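Local atomic coordinates of glucan-binding protein C, GbpC (Streptococcus mutans UA159, PDB entry 5UQZ), a protein that binds glucan at the streptococcal cell surface and appears to mediate both sucrose-dependent and sucrose-independent adherence, with a calcium ion held in its beta-supersandwich part. Residues S55-K60 and A304-G309; E43-E48 and K248-S253; E36-A41 and A274-D279. All coordinates share one frame; numbering follows the deposited sequence.

Interaction 1: S55-K60 and A304-G309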
ATOM      1  N   SER A  55      -2.302 -19.375   7.787  1.00 14.80           N
ATOM      2  CA  SER A  55      -1.428 -18.281   7.330  0.81 17.35           C
ATOM      3  C   SER A  55      -0.068 -18.774   6.807  1.00 13.95           C
ATOM      4  O   SER A  55       0.640 -18.049   6.079  1.00 14.60           O
ATOM      5  CB  SER A  55      -1.305 -17.222   8.416  0.81 22.52           C
ATOM      6  OG  SER A  55      -2.589 -16.649   8.683  0.81 22.59           O
ATOM      7  N   GLY A  56       0.329 -19.998   7.138  1.00 11.27           N
ATOM      8  CA  GLY A  56       1.505 -20.579   6.529  1.00 10.85           C
ATOM      9  C   GLY A  56       1.386 -20.750   5.027  1.00 10.79           C
ATOM     10  O   GLY A  56       2.411 -20.934   4.360  1.00 11.28           O
ATOM     11  N   ARG A  57       0.166 -20.653   4.483  1.00 10.02           N
ATOM     12  CA  ARG A  57       0.020 -20.769   3.043  1.00 10.83           C
ATOM     13  C   ARG A  57       0.759 -19.684   2.283  1.00 10.00           C
ATOM     14  O   ARG A  57       1.084 -19.897   1.118  1.00 11.01           O
ATOM     15  CB  ARG A  57      -1.474 -20.720   2.688  1.00 12.56           C
ATOM     16  CG  ARG A  57      -2.183 -22.015   2.982  1.00 11.77           C
ATOM     17  CD  ARG A  57      -3.707 -21.949   2.775  1.00 11.89           C
ATOM     18  NE  ARG A  57      -4.078 -21.296   1.498  1.00 11.11           N
ATOM     19  CZ  ARG A  57      -3.932 -21.791   0.268  1.00  9.64           C
ATOM     20  NH1 ARG A  57      -3.514 -23.053   0.121  1.00 12.06           N
ATOM     21  NH2 ARG A  57      -4.226 -21.068  -0.792  1.00  9.70           N
ATOM     22  N   VAL A  58       1.066 -18.544   2.904  1.00 10.70           N
ATOM     23  CA  VAL A  58       1.846 -17.525   2.179  1.00 11.25           C
ATOM     24  C   VAL A  58       3.149 -18.114   1.655  1.00 12.91           C
ATOM     25  O   VAL A  58       3.571 -17.832   0.524  1.00 13.81           O
ATOM     26  CB  VAL A  58       2.132 -16.305   3.070  1.00 12.17           C
ATOM     27  CG1 VAL A  58       3.068 -15.326   2.365  1.00 11.96           C
ATOM     28  CG2 VAL A  58       0.834 -15.636   3.470  1.00 12.07           C
ATOM     29  N   GLU A  59       3.820 -18.913   2.484  1.00 12.40           N
ATOM     30  CA  GLU A  59       5.037 -19.591   2.077  0.55 15.27           C
ATOM     31  C   GLU A  59       4.744 -20.937   1.405  1.00 17.63           C
ATOM     32  O   GLU A  59       5.317 -21.267   0.362  1.00 22.32           O
ATOM     33  CB  GLU A  59       5.924 -19.780   3.317  0.55 19.01           C
ATOM     34  CG  GLU A  59       7.300 -20.298   3.016  0.55 24.77           C
ATOM     35  CD  GLU A  59       8.274 -20.050   4.147  0.55 26.85           C
ATOM     36  OE1 GLU A  59       8.184 -18.989   4.806  0.55 29.68           O
ATOM     37  OE2 GLU A  59       9.136 -20.923   4.360  0.55 33.31           O
ATOM     38  N   LYS A  60       3.842 -21.720   1.980  1.00 13.97           N
ATOM     39  CA  LYS A  60       3.718 -23.108   1.554  1.00 15.14           C
ATOM     40  C   LYS A  60       2.938 -23.267   0.258  1.00 13.04           C
ATOM     41  O   LYS A  60       3.148 -24.275  -0.436  1.00 17.89           O
ATOM     42  CB  LYS A  60       3.107 -23.941   2.691  1.00 16.04           C
ATOM     43  CG  LYS A  60       4.029 -24.062   3.914  1.00 23.06           C
ATOM     44  CD  LYS A  60       3.378 -24.867   5.098  1.00 28.52           C
ATOM     45  CE  LYS A  60       3.165 -26.343   4.763  1.00 36.28           C
ATOM     46  NZ  LYS A  60       4.479 -27.039   4.646  1.00 38.03           N
ATOM     47  N   ALA A 304      -3.753 -10.377   2.912  1.00  9.54           N
ATOM     48  CA  ALA A 304      -3.438 -11.119   1.709  1.00  9.66           C
ATOM     49  C   ALA A 304      -4.652 -11.934   1.328  1.00  8.12           C
ATOM     50  O   ALA A 304      -5.614 -12.019   2.094  1.00  8.32           O
ATOM     51  CB  ALA A 304      -2.257 -12.053   1.937  1.00 10.55           C
ATOM     52  N   MET A 305      -4.600 -12.534   0.137  1.00  8.12           N
ATOM     53  CA  MET A 305      -5.694 -13.365  -0.327  1.00  8.56           C
ATOM     54  C   MET A 305      -5.148 -14.554  -1.088  1.00  7.94           C
ATOM     55  O   MET A 305      -4.103 -14.481  -1.731  1.00  8.84           O
ATOM     56  CB  MET A 305      -6.702 -12.626  -1.195  1.00 10.61           C
ATOM     57  CG  MET A 305      -6.123 -12.020  -2.439  1.00  9.51           C
ATOM     58  SD  MET A 305      -7.474 -11.266  -3.427  1.00 11.18           S
ATOM     59  CE  MET A 305      -6.509 -10.358  -4.642  1.00 10.94           C
ATOM     60  N   THR A 306      -5.901 -15.655  -1.065  1.00  7.67           N
ATOM     61  CA  THR A 306      -5.816 -16.661  -2.126  1.00  7.84           C
ATOM     62  C   THR A 306      -6.726 -16.177  -3.236  1.00  6.70           C
ATOM     63  O   THR A 306      -7.963 -16.103  -3.049  1.00  7.85           O
ATOM     64  CB  THR A 306      -6.238 -18.030  -1.606  1.00  8.87           C
ATOM     65  OG1 THR A 306      -5.354 -18.423  -0.546  1.00  9.62           O
ATOM     66  CG2 THR A 306      -6.174 -19.048  -2.729  1.00 10.11           C
ATOM     67  N   TYR A 307      -6.116 -15.712  -4.307  1.00  7.25           N
ATOM     68  CA  TYR A 307      -6.843 -15.140  -5.423  1.00  7.11           C
ATOM     69  C   TYR A 307      -7.278 -16.261  -6.352  1.00  7.10           C
ATOM     70  O   TYR A 307      -6.449 -17.011  -6.896  1.00  8.35           O
ATOM     71  CB  TYR A 307      -5.944 -14.132  -6.155  1.00  7.67           C
ATOM     72  CG  TYR A 307      -6.655 -13.523  -7.353  1.00  6.82           C
ATOM     73  CD1 TYR A 307      -7.816 -12.781  -7.179  1.00  6.86           C
ATOM     74  CD2 TYR A 307      -6.207 -13.741  -8.665  1.00  7.04           C
ATOM     75  CE1 TYR A 307      -8.521 -12.283  -8.275  1.00  7.26           C
ATOM     76  CE2 TYR A 307      -6.872 -13.237  -9.739  1.00  7.44           C
ATOM     77  CZ  TYR A 307      -8.011 -12.512  -9.560  1.00  6.90           C
ATOM     78  OH  TYR A 307      -8.731 -12.014 -10.620  1.00  7.56           O
ATOM     79  N   LYS A 308      -8.597 -16.372  -6.527  1.00  7.34           N
ATOM     80  CA  LYS A 308      -9.185 -17.490  -7.273  1.00  8.17           C
ATOM     81  C   LYS A 308      -9.658 -17.051  -8.658  1.00  8.74           C
ATOM     82  O   LYS A 308     -10.335 -17.811  -9.350  1.00 13.68           O
ATOM     83  CB  LYS A 308     -10.347 -18.076  -6.479  1.00 10.74           C
ATOM     84  CG  LYS A 308      -9.816 -18.725  -5.182  1.00 13.17           C
ATOM     85  CD  LYS A 308     -10.996 -19.288  -4.350  1.00 17.13           C
ATOM     86  CE  LYS A 308     -10.485 -19.871  -3.046  1.00 21.61           C
ATOM     87  NZ  LYS A 308     -11.525 -20.493  -2.172  1.00 26.93           N
ATOM     88  N   GLY A 309      -9.322 -15.843  -9.075  1.00  8.05           N
ATOM     89  CA  GLY A 309      -9.710 -15.398 -10.401  1.00  9.38           C
ATOM     90  C   GLY A 309     -11.013 -14.649 -10.468  1.00 10.75           C
ATOM     91  O   GLY A 309     -11.409 -14.273 -11.562  1.00 17.10           O
TER
HETATM   92  O   HOH W   1      -6.356 -19.315   1.719  1.00 19.65           O
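Arg-57 reaches across to Thr-306 with the outer end of its guanidinium group, and the direct link between them is one hydrogen bond. Arg-57 NH2 donates to Thr-306 OG1 at 2.9 Å, nearly straight at 175°, with the hydroxyl oxygen at the guanidinium edge and almost in its plane. The arginine chain bends at chi3 (46°), and the side chains of Arg-57 and Thr-306 meet at about a right angle. The same nitrogen also donates to the carbonyl oxygen of Asn-216, so two oxygens fix the rotation of the group.

A water adds a second, indirect link. It accepts from Arg-57 NE at 3.0 Å and is hydrogen-bonded to Thr-306 OG1 at 2.6 Å, so that NE and NH2, which flank CZ, both lead to one hydroxyl. Arginine suits this place because it offers several N-H groups at the end of a long, flexible arm.

Thr-306 stands on strand 303-306, the middle strand of a three-stranded antiparallel sheet between strands 219-222 and 245-247. Its backbone pairs with Glu-245, while Arg-57 belongs to the short helix 57-60 that follows the long helix 3-51. A threonine fits such a strand: its branched CB is compatible with extended backbone, and one branch is polar and the other apolar.

The methyl branch, Thr-306 CG2, anti to its own backbone nitrogen, lies against the nitrogen that bonds OG1, 3.4 Å from Arg-57 NH2. Both residues also touch Ile-219 of strand 219-222. Apolar packing accompanies these polar links: Val-58 rests on Val-247 of strand 245-247, which Ala-304 and the side chain of Thr-306 touch as well.

Interaction 2: E43-E48 and K248-S253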
ATOM      1  N   GLU A  43       7.527 -14.765  15.410  1.00 11.77           N
ATOM      2  CA  GLU A  43       7.510 -16.114  15.948  1.00 12.77           C
ATOM      3  C   GLU A  43       6.204 -16.807  15.589  1.00 11.71           C
ATOM      4  O   GLU A  43       6.188 -18.021  15.338  1.00 12.76           O
ATOM      5  CB  GLU A  43       7.739 -16.076  17.463  1.00 16.43           C
ATOM      6  CG  GLU A  43       9.115 -15.618  17.881  1.00 18.66           C
ATOM      7  CD  GLU A  43      10.259 -16.478  17.323  1.00 26.23           C
ATOM      8  OE1 GLU A  43      10.099 -17.709  17.174  1.00 31.82           O
ATOM      9  OE2 GLU A  43      11.326 -15.885  17.027  1.00 31.21           O
ATOM     10  N   GLN A  44       5.089 -16.075  15.627  1.00 11.73           N
ATOM     11  CA  GLN A  44       3.824 -16.677  15.222  0.58 12.08           C
ATOM     12  C   GLN A  44       3.849 -17.107  13.761  1.00 10.98           C
ATOM     13  O   GLN A  44       3.378 -18.203  13.417  1.00 11.66           O
ATOM     14  CB  GLN A  44       2.664 -15.711  15.493  0.58 13.67           C
ATOM     15  CG  GLN A  44       1.297 -16.283  15.128  0.58 15.38           C
ATOM     16  CD  GLN A  44       0.914 -17.520  15.948  0.58 19.92           C
ATOM     17  OE1 GLN A  44       1.506 -17.790  16.990  0.58 24.86           O
ATOM     18  NE2 GLN A  44      -0.091 -18.262  15.478  0.58 23.93           N
ATOM     19  N   TYR A  45       4.370 -16.246  12.884  1.00 10.70           N
ATOM     20  CA  TYR A  45       4.446 -16.604  11.481  1.00 10.13           C
ATOM     21  C   TYR A  45       5.313 -17.850  11.266  1.00 10.45           C
ATOM     22  O   TYR A  45       4.926 -18.762  10.513  1.00 10.61           O
ATOM     23  CB  TYR A  45       5.000 -15.412  10.696  1.00 10.83           C
ATOM     24  CG  TYR A  45       5.031 -15.672   9.201  1.00 10.13           C
ATOM     25  CD1 TYR A  45       3.868 -16.049   8.491  1.00 12.81           C
ATOM     26  CD2 TYR A  45       6.233 -15.591   8.494  1.00 12.15           C
ATOM     27  CE1 TYR A  45       3.886 -16.307   7.126  1.00 13.50           C
ATOM     28  CE2 TYR A  45       6.267 -15.842   7.101  1.00 13.04           C
ATOM     29  CZ  TYR A  45       5.101 -16.191   6.430  1.00 11.80           C
ATOM     30  OH  TYR A  45       5.132 -16.430   5.086  1.00 14.17           O
ATOM     31  N   LYS A  46       6.461 -17.928  11.944  1.00 10.78           N
ATOM     32  CA  LYS A  46       7.299 -19.115  11.801  1.00 11.64           C
ATOM     33  C   LYS A  46       6.551 -20.361  12.234  1.00 11.44           C
ATOM     34  O   LYS A  46       6.688 -21.419  11.597  1.00 12.82           O
ATOM     35  CB  LYS A  46       8.586 -18.966  12.619  1.00 14.63           C
ATOM     36  CG  LYS A  46       9.609 -18.062  11.911  1.00 16.44           C
ATOM     37  CD  LYS A  46      10.998 -18.211  12.512  1.00 24.28           C
ATOM     38  CE  LYS A  46      11.039 -17.758  13.941  1.00 28.53           C
ATOM     39  NZ  LYS A  46      12.424 -17.878  14.539  1.00 30.62           N
ATOM     40  N   LYS A  47       5.778 -20.278  13.330  1.00 12.40           N
ATOM     41  CA  LYS A  47       5.006 -21.422  13.793  1.00 13.28           C
ATOM     42  C   LYS A  47       3.937 -21.801  12.770  1.00 12.36           C
ATOM     43  O   LYS A  47       3.696 -22.991  12.525  1.00 13.21           O
ATOM     44  CB  LYS A  47       4.376 -21.055  15.136  1.00 16.40           C
ATOM     45  CG  LYS A  47       3.434 -22.088  15.698  1.00 21.05           C
ATOM     46  CD  LYS A  47       2.864 -21.635  17.044  1.00 30.08           C
ATOM     47  CE  LYS A  47       1.793 -22.586  17.562  1.00 35.56           C
ATOM     48  NZ  LYS A  47       0.468 -22.404  16.941  1.00 38.00           N
ATOM     49  N   GLU A  48       3.246 -20.810  12.188  1.00 11.61           N
ATOM     50  CA  GLU A  48       2.199 -21.097  11.196  1.00 11.24           C
ATOM     51  C   GLU A  48       2.780 -21.799   9.982  1.00 10.77           C
ATOM     52  O   GLU A  48       2.148 -22.713   9.425  1.00 12.04           O
ATOM     53  CB  GLU A  48       1.512 -19.799  10.780  1.00 12.48           C
ATOM     54  CG  GLU A  48       0.663 -19.279  11.917  1.00 16.61           C
ATOM     55  CD  GLU A  48       0.135 -17.889  11.706  1.00 29.01           C
ATOM     56  OE1 GLU A  48       0.644 -17.216  10.785  1.00 35.09           O
ATOM     57  OE2 GLU A  48      -0.759 -17.455  12.463  1.00 27.71           O
ATOM     58  N   LYS A 248      -5.015 -14.186   6.727  1.00 10.16           N
ATOM     59  CA  LYS A 248      -4.664 -13.272   7.801  1.00 10.55           C
ATOM     60  C   LYS A 248      -3.149 -13.246   7.981  1.00 11.07           C
ATOM     61  O   LYS A 248      -2.485 -14.291   8.045  1.00 13.83           O
ATOM     62  CB  LYS A 248      -5.368 -13.775   9.070  1.00 12.34           C
ATOM     63  CG  LYS A 248      -4.938 -13.062  10.371  1.00 12.40           C
ATOM     64  CD  LYS A 248      -5.373 -11.611  10.402  1.00 12.37           C
ATOM     65  CE  LYS A 248      -4.743 -10.794  11.547  1.00 18.11           C
ATOM     66  NZ  LYS A 248      -4.839 -11.397  12.818  1.00 27.52           N
ATOM     67  N   ILE A 249      -2.588 -12.055   8.165  1.00  9.60           N
ATOM     68  CA  ILE A 249      -1.149 -11.893   8.393  1.00 10.47           C
ATOM     69  C   ILE A 249      -0.913 -11.777   9.899  1.00 10.16           C
ATOM     70  O   ILE A 249      -1.525 -10.917  10.538  1.00 10.30           O
ATOM     71  CB  ILE A 249      -0.605 -10.659   7.670  1.00 10.55           C
ATOM     72  CG1 ILE A 249      -0.853 -10.735   6.135  1.00 12.67           C
ATOM     73  CG2 ILE A 249       0.882 -10.461   8.012  1.00 12.65           C
ATOM     74  CD1 ILE A 249      -0.131 -11.800   5.470  1.00 15.15           C
ATOM     75  N   PRO A 250      -0.122 -12.657  10.510  1.00 10.60           N
ATOM     76  CA  PRO A 250       0.059 -12.590  11.980  1.00 10.94           C
ATOM     77  C   PRO A 250       0.588 -11.238  12.419  1.00 10.59           C
ATOM     78  O   PRO A 250       1.486 -10.672  11.799  1.00 11.21           O
ATOM     79  CB  PRO A 250       1.093 -13.686  12.277  1.00 13.30           C
ATOM     80  CG  PRO A 250       1.325 -14.352  11.040  1.00 21.89           C
ATOM     81  CD  PRO A 250       0.677 -13.713   9.865  1.00 12.99           C
ATOM     82  N   GLY A 251      -0.004 -10.709  13.487  1.00 11.23           N
ATOM     83  CA  GLY A 251       0.392  -9.418  14.032  1.00 11.11           C
ATOM     84  C   GLY A 251      -0.145  -8.231  13.280  1.00  9.77           C
ATOM     85  O   GLY A 251       0.133  -7.095  13.699  1.00 10.97           O
ATOM     86  N   SER A 252      -0.846  -8.429  12.180  1.00  9.63           N
ATOM     87  CA  SER A 252      -1.348  -7.289  11.425  1.00  8.64           C
ATOM     88  C   SER A 252      -2.547  -6.645  12.108  1.00  9.40           C
ATOM     89  O   SER A 252      -3.337  -7.314  12.805  1.00 10.70           O
ATOM     90  CB  SER A 252      -1.761  -7.764  10.039  1.00  8.73           C
ATOM     91  OG  SER A 252      -2.322  -6.678   9.336  1.00  9.08           O
ATOM     92  N   SER A 253      -2.702  -5.331  11.881  1.00  9.41           N
ATOM     93  CA  SER A 253      -3.907  -4.591  12.256  1.00  9.63           C
ATOM     94  C   SER A 253      -5.110  -4.949  11.393  1.00  9.74           C
ATOM     95  O   SER A 253      -6.229  -4.566  11.760  1.00 10.53           O
ATOM     96  CB  SER A 253      -3.603  -3.097  12.129  1.00 10.41           C
ATOM     97  OG  SER A 253      -3.385  -2.731  10.766  1.00 10.07           O
TER
HETATM   98  O   HOH W   2      -2.296 -15.364  11.305  1.00 29.26           O
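Glu-48 OE2 is gripped by two donors beside the place where the same carboxylate meets Pro-250. A water donates to OE2 at 2.8 Å, and Gln-44 NE2, one helical turn earlier, donates at 3.2 Å. The amide hydrogen comes from above the carboxylate plane (41° out of it), although the oxygen lies close to the plane of the Gln-44 amide. Gln-44 was modelled in two conformers, so this second grip may be partial. The water also points a long, weak bond at Lys-248 O, giving a thin polar bridge between helix and loop.

The other carboxylate oxygen faces the proline ring. Glu-48 OE1 lies 3.0 Å from Pro-250 CG, close for an oxygen and a carbon, as the two side chains run alongside each other with opposite sense. Pro-250 carries nearly all of the loop's share of the contact, with its ring touched by three helix residues. Gln-44 CG comes to 3.9 Å from Pro-250 CB, and Tyr-45 CB lies 3.8 Å from Pro-250 CG. With its CG anti to the backbone nitrogen (chi1 -176°), Tyr-45 brings CD1 of its ring obliquely to within 4.0 Å of the same proline carbon.

Proline suits this place twice over, as a compact apolar ring and as the second residue of a type II beta turn from Ile-249 to Ser-252. Gly-251 follows with the positive phi that such a turn requires, and Ser-252 N closes it on Ile-249 O at 3.1 Å.

The turn lies in the loop joining strands 245-247 and 254-257, so the connection between the three-stranded and nine-stranded sheets rests on helix 3-51 near its C-terminal end, while Tyr-45 also touches Val-58 and Glu-59 of helix 57-60.

Interaction 3: E36-A41 and A274-D279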
ATOM      1  N   GLU A  36       9.176  -6.010  20.664  1.00 15.98           N
ATOM      2  CA  GLU A  36       8.381  -7.097  21.205  1.00 17.13           C
ATOM      3  C   GLU A  36       7.210  -7.422  20.289  1.00 14.80           C
ATOM      4  O   GLU A  36       6.849  -8.600  20.119  1.00 14.43           O
ATOM      5  CB  GLU A  36       7.917  -6.765  22.616  1.00 19.81           C
ATOM      6  CG  GLU A  36       9.059  -6.667  23.643  1.00 24.08           C
ATOM      7  CD  GLU A  36       9.845  -7.960  23.822  1.00 32.90           C
ATOM      8  OE1 GLU A  36       9.307  -9.060  23.576  1.00 36.69           O
ATOM      9  OE2 GLU A  36      11.016  -7.875  24.266  1.00 38.36           O
ATOM     10  N   ALA A  37       6.583  -6.390  19.689  1.00 13.39           N
ATOM     11  CA  ALA A  37       5.492  -6.678  18.759  1.00 12.49           C
ATOM     12  C   ALA A  37       5.993  -7.389  17.506  1.00 11.28           C
ATOM     13  O   ALA A  37       5.389  -8.385  17.055  1.00 11.51           O
ATOM     14  CB  ALA A  37       4.835  -5.365  18.385  1.00 14.17           C
ATOM     15  N   GLN A  38       7.113  -6.932  16.949  1.00 11.60           N
ATOM     16  CA  GLN A  38       7.639  -7.575  15.747  1.00 12.22           C
ATOM     17  C   GLN A  38       8.077  -8.995  16.037  1.00 11.63           C
ATOM     18  O   GLN A  38       7.843  -9.906  15.227  1.00 11.36           O
ATOM     19  CB  GLN A  38       8.848  -6.813  15.235  1.00 13.56           C
ATOM     20  CG  GLN A  38       8.520  -5.492  14.639  1.00 17.25           C
ATOM     21  CD  GLN A  38       9.747  -4.715  14.271  1.00 20.92           C
ATOM     22  OE1 GLN A  38      10.118  -3.734  14.940  1.00 26.94           O
ATOM     23  NE2 GLN A  38      10.372  -5.129  13.200  1.00 20.46           N
ATOM     24  N   LYS A  39       8.726  -9.189  17.189  1.00 11.69           N
ATOM     25  CA  LYS A  39       9.196 -10.524  17.530  1.00 12.71           C
ATOM     26  C   LYS A  39       8.023 -11.486  17.700  1.00 12.40           C
ATOM     27  O   LYS A  39       8.070 -12.618  17.221  1.00 12.98           O
ATOM     28  CB  LYS A  39      10.015 -10.440  18.812  1.00 13.82           C
ATOM     29  CG  LYS A  39      10.608 -11.777  19.216  1.00 16.85           C
ATOM     30  CD  LYS A  39      11.734 -12.217  18.283  1.00 23.45           C
ATOM     31  CE  LYS A  39      12.596 -13.368  18.882  1.00 26.67           C
ATOM     32  NZ  LYS A  39      13.524 -13.919  17.868  1.00 31.41           N
ATOM     33  N   ALA A  40       6.956 -11.058  18.390  1.00 12.40           N
ATOM     34  CA  ALA A  40       5.798 -11.925  18.572  1.00 12.40           C
ATOM     35  C   ALA A  40       5.181 -12.291  17.234  1.00 11.52           C
ATOM     36  O   ALA A  40       4.803 -13.446  17.024  1.00 12.77           O
ATOM     37  CB  ALA A  40       4.762 -11.232  19.443  1.00 14.30           C
ATOM     38  N   ALA A  41       5.018 -11.311  16.340  1.00 10.09           N
ATOM     39  CA  ALA A  41       4.433 -11.603  15.037  1.00  9.89           C
ATOM     40  C   ALA A  41       5.319 -12.555  14.233  1.00  9.81           C
ATOM     41  O   ALA A  41       4.804 -13.481  13.581  1.00 10.43           O
ATOM     42  CB  ALA A  41       4.235 -10.279  14.290  1.00 10.45           C
ATOM     43  N   ALA A 274      -1.845   3.027  17.570  1.00 13.24           N
ATOM     44  CA  ALA A 274      -1.186   2.093  16.661  1.00 12.83           C
ATOM     45  C   ALA A 274       0.116   1.589  17.279  1.00 12.59           C
ATOM     46  O   ALA A 274       0.768   2.256  18.090  1.00 14.43           O
ATOM     47  CB  ALA A 274      -0.842   2.811  15.363  1.00 13.77           C
ATOM     48  N   THR A 275       0.522   0.393  16.850  1.00 12.18           N
ATOM     49  CA  THR A 275       1.777  -0.182  17.350  1.00 13.52           C
ATOM     50  C   THR A 275       2.998   0.459  16.720  1.00 11.71           C
ATOM     51  O   THR A 275       4.050   0.569  17.373  1.00 13.64           O
ATOM     52  CB  THR A 275       1.772  -1.685  17.095  1.00 14.37           C
ATOM     53  OG1 THR A 275       0.599  -2.243  17.699  1.00 15.58           O
ATOM     54  CG2 THR A 275       3.053  -2.366  17.611  1.00 16.15           C
ATOM     55  N   PHE A 276       2.880   0.859  15.469  1.00 12.11           N
ATOM     56  CA  PHE A 276       3.950   1.480  14.711  1.00 12.20           C
ATOM     57  C   PHE A 276       3.384   2.727  14.062  1.00 11.38           C
ATOM     58  O   PHE A 276       2.213   2.738  13.668  1.00 13.34           O
ATOM     59  CB  PHE A 276       4.462   0.537  13.601  1.00 13.71           C
ATOM     60  CG  PHE A 276       4.866  -0.811  14.110  1.00 12.14           C
ATOM     61  CD1 PHE A 276       6.110  -1.032  14.703  1.00 13.03           C
ATOM     62  CD2 PHE A 276       4.026  -1.889  13.972  1.00 12.61           C
ATOM     63  CE1 PHE A 276       6.464  -2.319  15.170  1.00 13.61           C
ATOM     64  CE2 PHE A 276       4.368  -3.156  14.439  1.00 13.77           C
ATOM     65  CZ  PHE A 276       5.588  -3.386  15.028  1.00 12.80           C
ATOM     66  N   ASN A 277       4.215   3.755  13.882  1.00 11.96           N
ATOM     67  CA  ASN A 277       3.801   4.882  13.047  1.00 12.77           C
ATOM     68  C   ASN A 277       3.917   4.506  11.580  1.00 11.59           C
ATOM     69  O   ASN A 277       4.895   3.884  11.159  1.00 12.45           O
ATOM     70  CB  ASN A 277       4.690   6.089  13.320  1.00 13.71           C
ATOM     71  CG  ASN A 277       4.384   6.723  14.659  1.00 14.98           C
ATOM     72  OD1 ASN A 277       3.213   6.950  14.998  1.00 15.49           O
ATOM     73  ND2 ASN A 277       5.426   7.028  15.428  1.00 16.51           N
ATOM     74  N   GLY A 278       2.932   4.925  10.793  1.00 11.81           N
ATOM     75  CA  GLY A 278       2.937   4.681   9.377  1.00 11.74           C
ATOM     76  C   GLY A 278       3.720   5.680   8.559  1.00 11.78           C
ATOM     77  O   GLY A 278       4.201   5.324   7.475  1.00 13.81           O
ATOM     78  N   ASP A 279       3.799   6.932   9.032  1.00 13.63           N
ATOM     79  CA  ASP A 279       4.320   8.050   8.247  1.00 14.98           C
ATOM     80  C   ASP A 279       5.837   8.061   8.283  1.00 19.06           C
ATOM     81  O   ASP A 279       6.476   7.503   9.193  1.00 21.02           O
ATOM     82  CB  ASP A 279       3.939   9.431   8.806  1.00 16.66           C
ATOM     83  CG  ASP A 279       2.462   9.764   8.714  1.00 16.86           C
ATOM     84  OD1 ASP A 279       1.687   9.038   8.074  1.00 17.39           O
ATOM     85  OD2 ASP A 279       2.082  10.846   9.288  1.00 19.63           O
TER
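Ala-37 and Gln-38, on the long helix 3-51 in a stretch predicted to form a coiled coil, pack against Thr-275 and Phe-276 in a loop, between strands 260-263 and 303-306, of the beta-supersandwich part. The tight part is apolar. Ala-37 CB lies 3.6 Å from Thr-275 CG2 and 4.0 Å from Phe-276 CZ; a small methyl lets the helix come close to the loop. Phe-276 also makes an edge-to-face stack with Tyr-300 and touches Tyr-299, so its large ring suits a buried spot between helix and loop. Beside it, the aliphatic part of Gln-38 crosses the ring obliquely, with CG 3.6 Å from Phe-276 CZ.

By contrast, Glu-36 and Ala-40, on the exposed side of the helix, face solvent, and Lys-39 forms a salt bridge with Glu-43 along the helix. Gln-38 spans both settings: its CG packs, while its extended chain carries the amide past the ring, the two planes 81° apart and OE1 3.9 Å from Phe-276 CE1. Within the loop, Thr-275 CG2 sits 3.5 Å above one face of the Phe-276 ring, offset toward the rim.

All three contacts are partly buried, each setting buried residues (Thr-306; Tyr-45 and Pro-250; Phe-276) beside partly exposed ones. Interactions 2 and 3 use successive turns of the same helix 3-51 and meet where Ala-41 CB packs on Pro-250 O; interaction 1 uses the short helix that follows and touches interaction 2 but not interaction 3, whose nearest atoms are about 9 Å away. Interaction 1, against a regular strand, is mainly polar, with an arginine and a water. Interaction 2 mixes a proline ring with a hydrated carboxylate, and interaction 3 packs methyl, methylene and ring without a polar bond between its segments. Together they join two consecutive helices to strand and loops of the beta part.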